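Local coordinates for protein DMATS type aromatic prenyltransferase (Micromonospora olivasterospora, PDB 6ZRY) that binds tryptophan and, as a 6-dimethylallyl tryptophan synthase of the ABBA-barrel type, probably transfers a dimethylallyl group to its indole ring, at residues D57-E62 with E348-S353; G107-R112 with D201-P206; H168-G173 with A208-Y213. All blocks are in the same frame, centred on the assembly; numbering follows the deposited sequence. Where two conformers were deposited one is given.

Contact 1: residues D57-E62 with E348-S353. With TRP (tryptophan), chain C.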
loop_
_atom_site.group_PDB
_atom_site.type_symbol
_atom_site.label_atom_id
_atom_site.label_comp_id
_atom_site.label_asym_id
_atom_site.label_seq_id
_atom_site.Cartn_x
_atom_site.Cartn_y
_atom_site.Cartn_z
ATOM N N ASP A 57 -11.342 5.145 7.808
ATOM C CA ASP A 57 -12.813 5.095 7.960
ATOM C C ASP A 57 -13.330 3.670 7.718
ATOM O O ASP A 57 -14.540 3.488 7.772
ATOM C CB ASP A 57 -13.523 6.150 7.106
ATOM C CG ASP A 57 -13.624 5.871 5.616
ATOM O OD1 ASP A 57 -12.923 4.977 5.121
ATOM O OD2 ASP A 57 -14.439 6.543 4.966
ATOM N N HIS A 58 -12.411 2.699 7.520
ATOM C CA HIS A 58 -12.683 1.246 7.386
ATOM C C HIS A 58 -13.298 0.904 6.022
ATOM O O HIS A 58 -13.764 -0.246 5.852
ATOM C CB HIS A 58 -13.528 0.750 8.557
ATOM C CG HIS A 58 -12.868 0.997 9.867
ATOM N ND1 HIS A 58 -11.584 0.580 10.120
ATOM C CD2 HIS A 58 -13.287 1.628 10.986
ATOM C CE1 HIS A 58 -11.247 0.939 11.350
ATOM N NE2 HIS A 58 -12.265 1.556 11.899
ATOM N N THR A 59 -13.269 1.819 5.063
ATOM C CA THR A 59 -13.494 1.467 3.654
ATOM C C THR A 59 -12.456 0.399 3.313
ATOM O O THR A 59 -11.282 0.615 3.567
ATOM C CB THR A 59 -13.392 2.668 2.719
ATOM O OG1 THR A 59 -14.246 3.734 3.152
ATOM C CG2 THR A 59 -13.769 2.276 1.315
ATOM N N PRO A 60 -12.822 -0.788 2.779
ATOM C CA PRO A 60 -11.821 -1.827 2.519
ATOM C C PRO A 60 -11.018 -1.676 1.220
ATOM O O PRO A 60 -10.488 -2.627 0.755
ATOM C CB PRO A 60 -12.687 -3.106 2.490
ATOM C CG PRO A 60 -14.009 -2.623 1.910
ATOM C CD PRO A 60 -14.201 -1.233 2.479
ATOM N N VAL A 61 -10.907 -0.441 0.710
ATOM C CA VAL A 61 -10.203 -0.094 -0.552
ATOM C C VAL A 61 -9.521 1.276 -0.357
ATOM O O VAL A 61 -10.126 2.158 0.326
ATOM C CB VAL A 61 -11.174 -0.107 -1.759
ATOM C CG1 VAL A 61 -10.736 0.847 -2.869
ATOM C CG2 VAL A 61 -11.372 -1.523 -2.313
ATOM N N GLU A 62 -8.319 1.430 -0.913
ATOM C CA GLU A 62 -7.584 2.726 -0.987
ATOM C C GLU A 62 -7.031 2.851 -2.403
ATOM O O GLU A 62 -6.505 1.861 -2.924
ATOM C CB GLU A 62 -6.457 2.781 0.031
ATOM C CG GLU A 62 -5.687 4.080 -0.015
ATOM C CD GLU A 62 -4.581 4.180 1.020
ATOM O OE1 GLU A 62 -4.827 4.714 2.119
ATOM O OE2 GLU A 62 -3.492 3.688 0.714
ATOM N N GLU A 348 -13.117 7.677 1.390
ATOM C CA GLU A 348 -13.987 8.415 2.331
ATOM C C GLU A 348 -15.451 7.981 2.115
ATOM O O GLU A 348 -16.370 8.855 2.104
ATOM C CB GLU A 348 -13.845 9.921 2.142
ATOM C CG GLU A 348 -12.452 10.459 2.425
ATOM C CD GLU A 348 -12.309 11.979 2.350
ATOM O OE1 GLU A 348 -11.579 12.515 3.152
ATOM O OE2 GLU A 348 -12.897 12.613 1.406
ATOM N N ALA A 349 -15.688 6.687 1.994
ATOM C CA ALA A 349 -17.046 6.141 1.820
ATOM C C ALA A 349 -17.843 6.309 3.128
ATOM O O ALA A 349 -19.078 6.402 3.039
ATOM C CB ALA A 349 -16.997 4.708 1.362
ATOM N N TYR A 350 -17.190 6.350 4.280
ATOM C CA TYR A 350 -17.859 6.337 5.610
ATOM C C TYR A 350 -17.666 7.626 6.375
ATOM O O TYR A 350 -18.600 7.985 7.095
ATOM C CB TYR A 350 -17.368 5.156 6.441
ATOM C CG TYR A 350 -17.843 3.842 5.910
ATOM C CD1 TYR A 350 -19.194 3.550 5.891
ATOM C CD2 TYR A 350 -16.970 2.919 5.359
ATOM C CE1 TYR A 350 -19.670 2.363 5.378
ATOM C CE2 TYR A 350 -17.427 1.728 4.815
ATOM C CZ TYR A 350 -18.784 1.443 4.832
ATOM O OH TYR A 350 -19.234 0.271 4.325
ATOM N N ARG A 351 -16.496 8.256 6.287
ATOM C CA ARG A 351 -16.161 9.431 7.111
ATOM C C ARG A 351 -15.191 10.325 6.353
ATOM O O ARG A 351 -14.289 9.779 5.644
ATOM C CB ARG A 351 -15.583 8.952 8.451
ATOM C CG ARG A 351 -15.433 10.043 9.491
ATOM C CD ARG A 351 -15.227 9.480 10.879
ATOM N NE ARG A 351 -15.165 10.561 11.870
ATOM C CZ ARG A 351 -14.066 11.249 12.213
ATOM N NH1 ARG A 351 -12.884 10.970 11.666
ATOM N NH2 ARG A 351 -14.158 12.213 13.118
ATOM N N VAL A 352 -15.392 11.637 6.445
ATOM C CA VAL A 352 -14.359 12.652 6.108
ATOM C C VAL A 352 -13.782 13.086 7.442
ATOM O O VAL A 352 -14.525 13.636 8.200
ATOM C CB VAL A 352 -14.947 13.829 5.328
ATOM C CG1 VAL A 352 -13.926 14.935 5.093
ATOM C CG2 VAL A 352 -15.552 13.365 4.019
ATOM N N SER A 353 -12.517 12.792 7.730
ATOM C CA SER A 353 -11.884 13.212 9.000
ATOM C C SER A 353 -11.860 14.734 9.012
ATOM O O SER A 353 -11.531 15.357 8.006
ATOM C CB SER A 353 -10.516 12.646 9.167
ATOM O OG SER A 353 -10.577 11.229 9.236
HETATM N N TRP C . -4.394 2.385 6.389
HETATM C CA TRP C . -3.220 1.574 6.868
HETATM C C TRP C . -2.147 2.510 7.428
HETATM O O TRP C . -1.205 2.033 8.087
HETATM C CB TRP C . -2.665 0.675 5.747
HETATM C CG TRP C . -2.121 1.407 4.560
HETATM C CD1 TRP C . -2.827 1.893 3.493
HETATM C CD2 TRP C . -0.741 1.729 4.306
HETATM N NE1 TRP C . -1.979 2.500 2.602
HETATM C CE2 TRP C . -0.694 2.406 3.065
HETATM C CE3 TRP C . 0.460 1.500 4.994
HETATM C CZ2 TRP C . 0.501 2.873 2.513
HETATM C CZ3 TRP C . 1.639 1.960 4.446
HETATM C CH2 TRP C . 1.657 2.630 3.221
HETATM O OXT TRP C . -2.214 3.745 7.237
HETATM O O HOH W 1 -11.435 5.955 3.081
#

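Contact 2: residues G107-R112 with D201-P206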
loop_
_atom_site.group_PDB
_atom_site.type_symbol
_atom_site.label_atom_id
_atom_site.label_comp_id
_atom_site.label_asym_id
_atom_site.label_seq_id
_atom_site.Cartn_x
_atom_site.Cartn_y
_atom_site.Cartn_z
ATOM N N GLY A 107 -4.681 -16.882 -16.659
ATOM C CA GLY A 107 -3.699 -17.940 -16.951
ATOM C C GLY A 107 -2.370 -17.667 -16.257
ATOM O O GLY A 107 -1.314 -17.880 -16.888
ATOM N N LEU A 108 -2.397 -17.202 -15.003
ATOM C CA LEU A 108 -1.148 -16.882 -14.247
ATOM C C LEU A 108 -0.636 -18.142 -13.560
ATOM O O LEU A 108 -1.441 -18.984 -13.203
ATOM C CB LEU A 108 -1.424 -15.783 -13.220
ATOM C CG LEU A 108 -2.122 -14.538 -13.755
ATOM C CD1 LEU A 108 -2.207 -13.464 -12.686
ATOM C CD2 LEU A 108 -1.420 -14.003 -14.989
ATOM N N SER A 109 0.670 -18.259 -13.411
ATOM C CA SER A 109 1.324 -19.282 -12.570
ATOM C C SER A 109 1.618 -18.659 -11.212
ATOM O O SER A 109 2.127 -17.532 -11.184
ATOM C CB SER A 109 2.566 -19.814 -13.243
ATOM O OG SER A 109 3.183 -18.801 -14.023
ATOM N N THR A 110 1.278 -19.351 -10.138
ATOM C CA THR A 110 1.362 -18.829 -8.745
ATOM C C THR A 110 2.248 -19.737 -7.893
ATOM O O THR A 110 2.077 -19.737 -6.664
ATOM C CB THR A 110 -0.040 -18.730 -8.142
ATOM O OG1 THR A 110 -0.551 -20.067 -8.102
ATOM C CG2 THR A 110 -0.948 -17.816 -8.935
ATOM N N SER A 111 3.171 -20.459 -8.521
ATOM C CA SER A 111 4.017 -21.481 -7.866
ATOM C C SER A 111 4.879 -20.825 -6.776
ATOM O O SER A 111 5.010 -21.426 -5.727
ATOM C CB SER A 111 4.871 -22.211 -8.867
ATOM O OG SER A 111 5.937 -21.384 -9.268
ATOM N N ARG A 112 5.433 -19.641 -7.014
ATOM C CA ARG A 112 6.294 -18.952 -6.008
ATOM C C ARG A 112 5.456 -18.609 -4.776
ATOM O O ARG A 112 5.857 -18.991 -3.670
ATOM C CB ARG A 112 6.961 -17.696 -6.576
ATOM C CG ARG A 112 8.020 -17.977 -7.627
ATOM C CD ARG A 112 9.247 -17.091 -7.454
ATOM N NE ARG A 112 10.291 -17.363 -8.442
ATOM C CZ ARG A 112 10.236 -16.982 -9.705
ATOM N NH1 ARG A 112 11.232 -17.271 -10.527
ATOM N NH2 ARG A 112 9.188 -16.313 -10.153
ATOM N N ASP A 201 4.309 -10.439 -6.451
ATOM C CA ASP A 201 3.410 -10.526 -7.628
ATOM C C ASP A 201 2.615 -11.830 -7.488
ATOM O O ASP A 201 3.194 -12.857 -6.990
ATOM C CB ASP A 201 4.190 -10.504 -8.944
ATOM C CG ASP A 201 5.030 -9.255 -9.179
ATOM O OD1 ASP A 201 4.650 -8.189 -8.705
ATOM O OD2 ASP A 201 6.043 -9.370 -9.845
ATOM N N LEU A 202 1.349 -11.828 -7.878
ATOM C CA LEU A 202 0.538 -13.059 -7.956
ATOM C C LEU A 202 1.207 -13.994 -8.970
ATOM O O LEU A 202 1.353 -15.187 -8.684
ATOM C CB LEU A 202 -0.879 -12.683 -8.394
ATOM C CG LEU A 202 -1.860 -13.843 -8.500
ATOM C CD1 LEU A 202 -1.999 -14.569 -7.176
ATOM C CD2 LEU A 202 -3.209 -13.364 -8.974
ATOM N N HIS A 203 1.623 -13.432 -10.097
ATOM C CA HIS A 203 2.202 -14.168 -11.243
ATOM C C HIS A 203 3.695 -14.405 -10.991
ATOM O O HIS A 203 4.411 -13.419 -10.739
ATOM C CB HIS A 203 1.962 -13.388 -12.538
ATOM C CG HIS A 203 2.467 -14.078 -13.751
ATOM N ND1 HIS A 203 2.215 -15.409 -13.992
ATOM C CD2 HIS A 203 3.201 -13.628 -14.798
ATOM C CE1 HIS A 203 2.788 -15.761 -15.134
ATOM N NE2 HIS A 203 3.394 -14.685 -15.647
ATOM N N ASP A 204 4.146 -15.650 -11.079
ATOM C CA ASP A 204 5.597 -15.979 -11.123
ATOM C C ASP A 204 6.255 -15.133 -12.218
ATOM O O ASP A 204 5.882 -15.286 -13.373
ATOM C CB ASP A 204 5.849 -17.455 -11.436
ATOM C CG ASP A 204 5.284 -18.415 -10.415
ATOM O OD1 ASP A 204 5.096 -17.999 -9.253
ATOM O OD2 ASP A 204 5.048 -19.582 -10.790
ATOM N N GLY A 205 7.205 -14.284 -11.857
ATOM C CA GLY A 205 8.063 -13.569 -12.823
ATOM C C GLY A 205 9.280 -14.419 -13.204
ATOM O O GLY A 205 9.430 -15.541 -12.719
ATOM N N PRO A 206 10.189 -13.902 -14.058
ATOM C CA PRO A 206 11.408 -14.622 -14.420
ATOM C C PRO A 206 12.303 -14.936 -13.210
ATOM O O PRO A 206 12.992 -15.903 -13.249
ATOM C CB PRO A 206 12.135 -13.667 -15.390
ATOM C CG PRO A 206 11.534 -12.291 -15.095
ATOM C CD PRO A 206 10.102 -12.578 -14.701
#

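Contact 3: residues H168-G173 with A208-Y213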
loop_
_atom_site.group_PDB
_atom_site.type_symbol
_atom_site.label_atom_id
_atom_site.label_comp_id
_atom_site.label_asym_id
_atom_site.label_seq_id
_atom_site.Cartn_x
_atom_site.Cartn_y
_atom_site.Cartn_z
ATOM N N HIS A 168 14.013 -17.505 2.294
ATOM C CA HIS A 168 14.914 -18.666 2.020
ATOM C C HIS A 168 14.265 -19.601 0.991
ATOM O O HIS A 168 14.929 -19.978 0.002
ATOM C CB HIS A 168 15.260 -19.411 3.315
ATOM C CG HIS A 168 16.089 -20.620 3.066
ATOM N ND1 HIS A 168 17.245 -20.567 2.330
ATOM C CD2 HIS A 168 15.909 -21.898 3.395
ATOM C CE1 HIS A 168 17.738 -21.772 2.224
ATOM N NE2 HIS A 168 16.945 -22.599 2.862
ATOM N N ARG A 169 13.001 -19.939 1.174
ATOM C CA ARG A 169 12.289 -20.834 0.235
ATOM C C ARG A 169 12.308 -20.239 -1.163
ATOM O O ARG A 169 12.343 -20.992 -2.109
ATOM C CB ARG A 169 10.844 -21.064 0.633
ATOM C CG ARG A 169 10.694 -21.979 1.827
ATOM C CD ARG A 169 9.643 -23.011 1.556
ATOM N NE ARG A 169 9.285 -23.674 2.789
ATOM C CZ ARG A 169 8.057 -23.821 3.240
ATOM N NH1 ARG A 169 7.017 -23.378 2.544
ATOM N NH2 ARG A 169 7.871 -24.444 4.391
ATOM N N LEU A 170 12.235 -18.925 -1.285
ATOM C CA LEU A 170 12.109 -18.286 -2.614
ATOM C C LEU A 170 13.476 -18.132 -3.273
ATOM O O LEU A 170 13.498 -17.738 -4.434
ATOM C CB LEU A 170 11.399 -16.952 -2.436
ATOM C CG LEU A 170 9.919 -17.073 -2.087
ATOM C CD1 LEU A 170 9.342 -15.701 -1.757
ATOM C CD2 LEU A 170 9.144 -17.716 -3.234
ATOM N N GLY A 171 14.575 -18.433 -2.557
ATOM C CA GLY A 171 15.941 -18.269 -3.070
ATOM C C GLY A 171 16.441 -16.857 -2.856
ATOM O O GLY A 171 17.396 -16.450 -3.538
ATOM N N LEU A 172 15.834 -16.153 -1.919
ATOM C CA LEU A 172 16.233 -14.829 -1.443
ATOM C C LEU A 172 16.806 -15.027 -0.034
ATOM O O LEU A 172 17.020 -16.218 0.370
ATOM C CB LEU A 172 15.001 -13.907 -1.474
ATOM C CG LEU A 172 14.389 -13.700 -2.874
ATOM C CD1 LEU A 172 13.065 -12.947 -2.814
ATOM C CD2 LEU A 172 15.374 -12.978 -3.789
ATOM N N GLY A 173 17.056 -13.970 0.689
ATOM C CA GLY A 173 17.468 -14.087 2.090
ATOM C C GLY A 173 18.675 -13.224 2.408
ATOM O O GLY A 173 18.718 -12.721 3.524
ATOM N N ALA A 208 12.555 -14.577 -8.566
ATOM C CA ALA A 208 11.887 -14.321 -7.283
ATOM C C ALA A 208 12.105 -12.844 -6.926
ATOM O O ALA A 208 13.244 -12.317 -7.127
ATOM C CB ALA A 208 12.424 -15.259 -6.223
ATOM N N ARG A 209 11.074 -12.208 -6.419
ATOM C CA ARG A 209 11.110 -10.781 -6.023
ATOM C C ARG A 209 10.084 -10.577 -4.912
ATOM O O ARG A 209 8.962 -11.113 -5.035
ATOM C CB ARG A 209 10.847 -9.939 -7.263
ATOM C CG ARG A 209 10.608 -8.463 -6.999
ATOM C CD ARG A 209 10.378 -7.763 -8.331
ATOM N NE ARG A 209 11.656 -7.254 -8.794
ATOM C CZ ARG A 209 11.950 -5.969 -8.963
ATOM N NH1 ARG A 209 13.161 -5.622 -9.370
ATOM N NH2 ARG A 209 11.032 -5.038 -8.746
ATOM N N VAL A 210 10.484 -9.927 -3.839
ATOM C CA VAL A 210 9.612 -9.630 -2.671
ATOM C C VAL A 210 9.801 -8.164 -2.292
ATOM O O VAL A 210 10.954 -7.662 -2.318
ATOM C CB VAL A 210 9.932 -10.540 -1.485
ATOM C CG1 VAL A 210 9.170 -10.133 -0.227
ATOM C CG2 VAL A 210 9.711 -12.012 -1.819
ATOM N N LYS A 211 8.715 -7.501 -1.942
ATOM C CA LYS A 211 8.773 -6.167 -1.356
ATOM C C LYS A 211 8.385 -6.301 0.112
ATOM O O LYS A 211 7.264 -6.746 0.377
ATOM C CB LYS A 211 7.873 -5.267 -2.182
ATOM C CG LYS A 211 8.189 -3.813 -2.135
ATOM C CD LYS A 211 7.591 -3.098 -3.352
ATOM C CE LYS A 211 7.113 -1.703 -3.063
ATOM N NZ LYS A 211 6.592 -1.049 -4.297
ATOM N N LEU A 212 9.326 -6.025 1.021
ATOM C CA LEU A 212 9.082 -6.073 2.471
ATOM C C LEU A 212 8.896 -4.659 2.989
ATOM O O LEU A 212 9.768 -3.821 2.742
ATOM C CB LEU A 212 10.256 -6.765 3.158
ATOM C CG LEU A 212 10.095 -7.000 4.658
ATOM C CD1 LEU A 212 9.006 -8.012 4.958
ATOM C CD2 LEU A 212 11.406 -7.441 5.274
ATOM N N TYR A 213 7.846 -4.436 3.752
ATOM C CA TYR A 213 7.552 -3.118 4.348
ATOM C C TYR A 213 7.799 -3.171 5.844
ATOM O O TYR A 213 7.271 -4.120 6.487
ATOM C CB TYR A 213 6.106 -2.731 4.104
ATOM C CG TYR A 213 5.689 -2.432 2.689
ATOM C CD1 TYR A 213 5.696 -3.406 1.699
ATOM C CD2 TYR A 213 5.136 -1.195 2.366
ATOM C CE1 TYR A 213 5.255 -3.147 0.414
ATOM C CE2 TYR A 213 4.681 -0.924 1.080
ATOM C CZ TYR A 213 4.737 -1.910 0.105
ATOM O OH TYR A 213 4.274 -1.693 -1.161
#

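Contact 1: residues D57-E62 with E348-S353
Asp57 carries most of the junction between 57-62 and the loop 348-353. Its CG occupies the crowded position between the backbone N and the carbonyl carbon (chi1 76°), which puts OD2 against the backbone of 348-353 and leaves OD1 beside its own chain. Asp57 OD2 grips two successive amides: Tyr350 N, 2.8 Å from OD2, comes from above the carboxylate plane, whereas Arg351 N, 3.0 Å from OD2, is taken on the anti lone pair. Asp57 OD1 accepts from Thr59 OG1 at 2.7 Å and from Thr59 N at 3.2 Å; Ser55 OG is a further partner, and a water links OD1 to Glu348 N. So many donors would probably favour the ionised acid. Packing is close here, with Thr59 OG1 3.4 Å from Ala349 CB and Tyr350 CD2 3.5 Å from Asp57 O, while Leu10 of helix 6-21 packs on Thr59. The outer side is looser: Arg351 brings its CB to Asp57 CB, but its extended chain leads away from 57-62 on the exposed side. An alanine at Asp57 would take away the acceptor of both loop amides and of Thr59, and would probably loosen the turn and its hold on 348-353. The Asp57 OD1 to Thr59 N bond defines an Asx turn, leading into barrel strand 61-68, where Glu62 OE2 accepts the indole NE1 of the bound tryptophan at 2.7 Å.

Contact 2: residues G107-R112 with D201-P206
The touching parts, 108-112 and 202-206, run 78° apart end to end and come nearest at Leu108 and His203, whose CA atoms lie 5.3 Å apart; one nearly straight backbone bond, Asp204 N to Ser109 O at 2.8 Å, joins them. Beside it, His203 ND1 accepts Ser109 N at 3.3 Å within the ring plane, consistent with an ND1 that carries no proton, while Leu108 CD2 lies over one face of the same ring. Leu108 CD1 meets Leu202 CD2 at 3.8 Å, the side chains crossing at about a right angle, and Thr110 CG2 lies alongside Leu202. Asp204 forms the polar centre. Its OD1 takes Arg112 N at 2.8 Å, and its OD2 takes Ser111 OG at 2.5 Å, with Ser111 N adding a weak bond; the positive helix end would probably stabilise the charge. Arg112, bent at chi2 (-138°), swings its guanidinium across to Gly205, where NH2 donates to Gly205 O at 2.7 Å with the oxygen in the guanidinium plane. Thr110 holds the N-cap position, yet its OG1 bonds to Asp114 and makes no capping bond. In its place Asp204, from the loop of the 193-201/209-220 beta-hairpin, meets the first-turn amides of helix 111-114.

Contact 3: residues H168-G173 with A208-Y213
A Schellman motif ends helix 159-170, and the turn it makes packs against the start of strand 209-220 in the barrel sheet. Gly171 takes the positive phi of the motif (85°); Leu170, before it, and Leu172, after it, both point at strand 209-220. Their bonds to CB are already directed at the strand, and with CG anti to the carbonyl carbon the two CD1 methyls come to Val210. The tips converge on one methyl: Val210 CG2 lies 3.7 Å from Leu170 CD1 and 3.6 Å from Leu172 CD1. Leu170 crosses Val210 at about a right angle, Leu172 obliquely. Ala208 fills the near end, with its CB 3.2 Å from Leu170 O and 4.2 Å from Leu172 CD1. Val210 also touches Leu167 of the helix and Phe198 of the adjacent strand, extending the apolar layer. Strand alternation separates the two faces: Tyr213, on the side turned from the helix, meets edge-to-face with Phe197 of the tryptophan pocket. No hydrogen bond crosses between 168-173 and 208-213, so methyl packing holds this helix end on the sheet and the fit depends on side-chain shape more than on directional bonding.

Overall arrangement
From the N terminus, the chain passes through 57-62 into strand 61-68, then reaches 107-112 after helix 88-106 and 168-173 at the end of helix 159-170. Contact 2 closes at 201-206 and contact 3 directly afterwards at 208-213, so these two loops cross. They touch through Arg112, which packs against both Ala208 and Leu170. Contact 1 closes last and encloses both, its centre about 31 and 32 Å from theirs. It brings the lead-in to strand 61-68, first of the sheet, against the loop after strand 341-346, the last; contact 2 ties the start of helix 111-114 to the loop after strand 193-201, and contact 3 sets the end of helix 159-170 on the start of strand 209-220.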